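Local structure of lactococcus lactis MG1363 DpsA (Lactococcus lactis, 1ZS3) at residues A[38-49]-A[61-72]. The protein probably protects DNA under oxidative stress, as a DNA-binding Dps protein that assembles into a shell of twelve subunits. Residues are numbered along the deposited sequence; the frame is centred on the assembly and turned at random.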
loop_
_atom_site.group_PDB
_atom_site.type_symbol
_atom_site.label_atom_id
_atom_site.label_comp_id
_atom_site.label_asym_id
_atom_site.label_seq_id
_atom_site.Cartn_x
_atom_site.Cartn_y
_atom_site.Cartn_z
ATOM N N LEU A 38 20.352 18.455 20.700
ATOM C CA LEU A 38 19.294 17.928 19.856
ATOM C C LEU A 38 17.965 18.501 20.290
ATOM O O LEU A 38 17.197 18.951 19.456
ATOM C CB LEU A 38 19.245 16.406 19.887
ATOM C CG LEU A 38 20.344 15.735 19.074
ATOM C CD1 LEU A 38 20.268 14.269 19.354
ATOM C CD2 LEU A 38 20.225 16.052 17.575
ATOM N N PHE A 39 17.696 18.470 21.591
ATOM C CA PHE A 39 16.391 18.861 22.083
ATOM C C PHE A 39 16.180 20.340 22.059
ATOM O O PHE A 39 15.043 20.786 21.861
ATOM C CB PHE A 39 16.120 18.309 23.466
ATOM C CG PHE A 39 14.743 17.806 23.606
ATOM C CD1 PHE A 39 14.465 16.460 23.527
ATOM C CD2 PHE A 39 13.711 18.686 23.729
ATOM C CE1 PHE A 39 13.185 16.009 23.636
ATOM C CE2 PHE A 39 12.410 18.240 23.824
ATOM C CZ PHE A 39 12.151 16.898 23.784
ATOM N N ILE A 40 17.238 21.135 22.223
ATOM C CA ILE A 40 17.029 22.570 22.252
ATOM C C ILE A 40 16.868 23.033 20.825
ATOM O O ILE A 40 16.038 23.882 20.581
ATOM C CB ILE A 40 18.172 23.314 23.082
ATOM C CG1 ILE A 40 17.609 23.783 24.414
ATOM C CG2 ILE A 40 18.715 24.512 22.367
ATOM C CD1 ILE A 40 17.088 22.670 25.262
ATOM N N GLU A 41 17.645 22.487 19.893
ATOM C CA GLU A 41 17.381 22.683 18.466
ATOM C C GLU A 41 15.948 22.307 18.117
ATOM O O GLU A 41 15.301 23.055 17.449
ATOM C CB GLU A 41 18.316 21.851 17.614
ATOM C CG GLU A 41 18.514 22.474 16.262
ATOM C CD GLU A 41 19.524 23.587 16.261
ATOM O OE1 GLU A 41 19.114 24.748 16.048
ATOM O OE2 GLU A 41 20.719 23.289 16.475
ATOM N N ASN A 42 15.451 21.175 18.572
ATOM C CA ASN A 42 14.066 20.803 18.367
ATOM C C ASN A 42 13.092 21.943 18.635
ATOM O O ASN A 42 12.159 22.190 17.862
ATOM C CB ASN A 42 13.710 19.571 19.218
ATOM C CG ASN A 42 12.267 19.169 19.092
ATOM O OD1 ASN A 42 11.600 18.919 20.082
ATOM N ND2 ASN A 42 11.793 19.086 17.867
ATOM N N ILE A 43 13.303 22.627 19.742
ATOM C CA ILE A 43 12.412 23.712 20.168
ATOM C C ILE A 43 12.614 24.909 19.252
ATOM O O ILE A 43 11.679 25.576 18.834
ATOM C CB ILE A 43 12.674 24.098 21.647
ATOM C CG1 ILE A 43 12.789 22.827 22.508
ATOM C CG2 ILE A 43 11.620 25.094 22.123
ATOM C CD1 ILE A 43 11.789 22.703 23.631
ATOM N N ARG A 44 13.851 25.160 18.911
ATOM C CA ARG A 44 14.202 26.256 18.038
ATOM C C ARG A 44 13.620 26.080 16.658
ATOM O O ARG A 44 13.227 27.059 16.030
ATOM C CB ARG A 44 15.739 26.376 17.964
ATOM C CG ARG A 44 16.373 27.317 18.999
ATOM C CD ARG A 44 16.637 28.700 18.442
ATOM N NE ARG A 44 17.766 28.668 17.502
ATOM C CZ ARG A 44 17.861 29.395 16.388
ATOM N NH1 ARG A 44 16.908 30.252 16.001
ATOM N NH2 ARG A 44 18.947 29.239 15.650
ATOM N N LEU A 45 13.564 24.829 16.192
ATOM C CA LEU A 45 13.076 24.453 14.870
ATOM C C LEU A 45 11.604 24.340 14.937
ATOM O O LEU A 45 10.943 24.625 13.962
ATOM C CB LEU A 45 13.653 23.102 14.420
ATOM C CG LEU A 45 15.132 23.159 13.996
ATOM C CD1 LEU A 45 15.786 21.820 14.043
ATOM C CD2 LEU A 45 15.284 23.788 12.592
ATOM N N THR A 46 11.059 23.898 16.077
ATOM C CA THR A 46 9.647 24.025 16.348
ATOM C C THR A 46 9.171 25.478 16.315
ATOM O O THR A 46 8.111 25.779 15.745
ATOM C CB THR A 46 9.327 23.449 17.704
ATOM O OG1 THR A 46 9.575 22.036 17.702
ATOM C CG2 THR A 46 7.853 23.553 18.005
ATOM N N GLN A 47 9.920 26.399 16.924
ATOM C CA GLN A 47 9.565 27.820 16.850
ATOM C C GLN A 47 9.582 28.313 15.403
ATOM O O GLN A 47 8.608 28.917 14.948
ATOM C CB GLN A 47 10.538 28.657 17.695
ATOM C CG GLN A 47 10.493 30.185 17.399
ATOM C CD GLN A 47 11.399 30.991 18.302
ATOM O OE1 GLN A 47 12.605 31.082 18.045
ATOM N NE2 GLN A 47 10.827 31.573 19.354
ATOM N N ALA A 48 10.679 28.079 14.701
ATOM C CA ALA A 48 10.828 28.536 13.309
ATOM C C ALA A 48 9.799 27.877 12.353
ATOM O O ALA A 48 9.342 28.480 11.389
ATOM C CB ALA A 48 12.285 28.302 12.832
ATOM N N GLY A 49 9.410 26.647 12.693
ATOM C CA GLY A 49 8.505 25.845 11.891
ATOM C C GLY A 49 7.130 26.422 12.007
ATOM O O GLY A 49 6.249 26.047 11.255
ATOM N N LEU A 61 11.317 22.786 7.928
ATOM C CA LEU A 61 11.889 22.994 9.254
ATOM C C LEU A 61 11.250 22.078 10.270
ATOM O O LEU A 61 11.943 21.592 11.125
ATOM C CB LEU A 61 11.779 24.458 9.699
ATOM C CG LEU A 61 12.556 25.490 8.853
ATOM C CD1 LEU A 61 12.006 26.890 9.170
ATOM C CD2 LEU A 61 14.051 25.486 9.079
ATOM N N ARG A 62 9.937 21.837 10.145
ATOM C CA ARG A 62 9.198 20.896 11.009
ATOM C C ARG A 62 9.673 19.468 10.812
ATOM O O ARG A 62 9.524 18.632 11.694
ATOM C CB ARG A 62 7.704 20.906 10.691
ATOM C CG ARG A 62 6.962 22.103 11.217
ATOM C CD ARG A 62 5.452 22.031 11.184
ATOM N NE ARG A 62 4.894 23.370 11.160
ATOM C CZ ARG A 62 3.650 23.673 11.411
ATOM N NH1 ARG A 62 2.752 22.725 11.701
ATOM N NH2 ARG A 62 3.245 24.928 11.374
ATOM N N GLU A 63 10.184 19.194 9.625
ATOM C CA GLU A 63 10.769 17.884 9.291
ATOM C C GLU A 63 12.075 17.710 10.040
ATOM O O GLU A 63 12.311 16.679 10.656
ATOM C CB GLU A 63 10.955 17.697 7.782
ATOM C CG GLU A 63 10.082 16.589 7.190
ATOM C CD GLU A 63 10.872 15.811 6.118
ATOM O OE1 GLU A 63 11.472 14.745 6.492
ATOM O OE2 GLU A 63 10.905 16.259 4.905
ATOM N N ILE A 64 12.907 18.748 10.020
ATOM C CA ILE A 64 14.162 18.739 10.745
ATOM C C ILE A 64 13.932 18.613 12.271
ATOM O O ILE A 64 14.715 17.973 12.923
ATOM C CB ILE A 64 15.026 19.959 10.395
ATOM C CG1 ILE A 64 15.366 19.951 8.895
ATOM C CG2 ILE A 64 16.331 19.981 11.211
ATOM C CD1 ILE A 64 15.783 21.248 8.361
ATOM N N ALA A 65 12.878 19.230 12.820
ATOM C CA ALA A 65 12.479 19.035 14.200
ATOM C C ALA A 65 12.213 17.537 14.477
ATOM O O ALA A 65 12.772 17.007 15.425
ATOM C CB ALA A 65 11.305 19.879 14.540
ATOM N N GLN A 66 11.376 16.888 13.669
ATOM C CA GLN A 66 11.023 15.489 13.898
ATOM C C GLN A 66 12.217 14.551 13.807
ATOM O O GLN A 66 12.253 13.518 14.489
ATOM C CB GLN A 66 9.897 15.038 12.927
ATOM C CG GLN A 66 8.879 14.152 13.668
ATOM C CD GLN A 66 8.578 12.782 12.968
ATOM O OE1 GLN A 66 8.509 11.731 13.652
ATOM N NE2 GLN A 66 8.386 12.835 11.627
ATOM N N ARG A 67 13.206 14.928 12.995
ATOM C CA ARG A 67 14.379 14.116 12.844
ATOM C C ARG A 67 15.283 14.251 14.064
ATOM O O ARG A 67 15.984 13.295 14.428
ATOM C CB ARG A 67 15.166 14.491 11.576
ATOM C CG ARG A 67 14.410 14.357 10.244
ATOM C CD ARG A 67 14.121 12.935 9.763
ATOM N NE ARG A 67 15.256 12.480 8.968
ATOM C CZ ARG A 67 16.136 11.537 9.332
ATOM N NH1 ARG A 67 17.153 11.241 8.512
ATOM N NH2 ARG A 67 16.002 10.876 10.482
ATOM N N GLU A 68 15.309 15.438 14.661
ATOM C CA GLU A 68 16.164 15.681 15.830
ATOM C C GLU A 68 15.609 14.901 17.024
ATOM O O GLU A 68 16.375 14.336 17.778
ATOM C CB GLU A 68 16.306 17.180 16.102
ATOM C CG GLU A 68 17.031 17.979 14.994
ATOM C CD GLU A 68 18.546 18.068 15.113
ATOM O OE1 GLU A 68 19.027 18.981 15.807
ATOM O OE2 GLU A 68 19.274 17.268 14.483
ATOM N N VAL A 69 14.302 14.804 17.166
ATOM C CA VAL A 69 13.695 13.956 18.178
ATOM C C VAL A 69 13.904 12.470 17.878
ATOM O O VAL A 69 13.969 11.661 18.788
ATOM C CB VAL A 69 12.200 14.229 18.233
ATOM C CG1 VAL A 69 11.449 13.219 19.142
ATOM C CG2 VAL A 69 11.941 15.658 18.669
ATOM N N GLU A 70 13.931 12.129 16.604
ATOM C CA GLU A 70 14.146 10.779 16.156
ATOM C C GLU A 70 15.531 10.288 16.540
ATOM O O GLU A 70 15.706 9.122 16.906
ATOM C CB GLU A 70 13.990 10.696 14.652
ATOM C CG GLU A 70 12.740 9.971 14.151
ATOM C CD GLU A 70 12.573 10.095 12.624
ATOM O OE1 GLU A 70 13.428 9.551 11.854
ATOM O OE2 GLU A 70 11.600 10.751 12.194
ATOM N N TYR A 71 16.515 11.166 16.398
ATOM C CA TYR A 71 17.883 10.876 16.752
ATOM C C TYR A 71 18.020 10.907 18.277
ATOM O O TYR A 71 18.848 10.195 18.834
ATOM C CB TYR A 71 18.850 11.872 16.074
ATOM C CG TYR A 71 19.175 11.479 14.661
ATOM C CD1 TYR A 71 19.771 10.274 14.403
ATOM C CD2 TYR A 71 18.853 12.300 13.583
ATOM C CE1 TYR A 71 20.051 9.889 13.140
ATOM C CE2 TYR A 71 19.135 11.910 12.294
ATOM C CZ TYR A 71 19.723 10.688 12.087
ATOM O OH TYR A 71 20.030 10.215 10.835
ATOM N N PHE A 72 17.211 11.742 18.954
ATOM C CA PHE A 72 17.207 11.783 20.396
ATOM C C PHE A 72 16.918 10.381 20.903
ATOM O O PHE A 72 17.708 9.823 21.683
ATOM C CB PHE A 72 16.202 12.801 20.951
ATOM C CG PHE A 72 16.342 13.018 22.407
ATOM C CD1 PHE A 72 15.592 12.263 23.306
ATOM C CD2 PHE A 72 17.297 13.891 22.901
ATOM C CE1 PHE A 72 15.722 12.442 24.700
ATOM C CE2 PHE A 72 17.446 14.082 24.294
ATOM C CZ PHE A 72 16.655 13.358 25.194
#
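The carbonyl oxygen of G49 takes two hydrogen bonds from the guanidinium of R62. R62 NE lies 3.0 Å from G49 O, and R62 NH2 lies 3.2 Å from the same oxygen. Both come from the same face of the carbonyl, and the oxygen lies in the plane of the guanidinium, off its NE-NH2 side. The R62 chain runs extended from CG to NE, which brings the group to the G49 carbonyl. NH2 also forms a salt bridge with D77 of a second subunit. With R62 replaced by an alanine, G49 O would probably lose both donors, and D77 of the second subunit its charged mate. Segments 38-49 and 61-72 are an antiparallel helix pair, axes 8.2 Å apart at 160°, within the ferritin-like four-helix bundle of Dps proteins. L45 enters as a knob among L61, I64, A65 and E68; its CD1 lies against I64 CG2. E68 bends at chi2 (-88°), laying its carboxylate beside L38 CD2. E68 OE1 and E41 OE2 are 4.7 Å apart, and Q125 from helix 111-138 hydrogen-bonds to both. Farther along, F39 points its edge at the F72 ring face in a T-shaped pair, planes 83° apart, with F39 CD1 over the centre of the F72 ring.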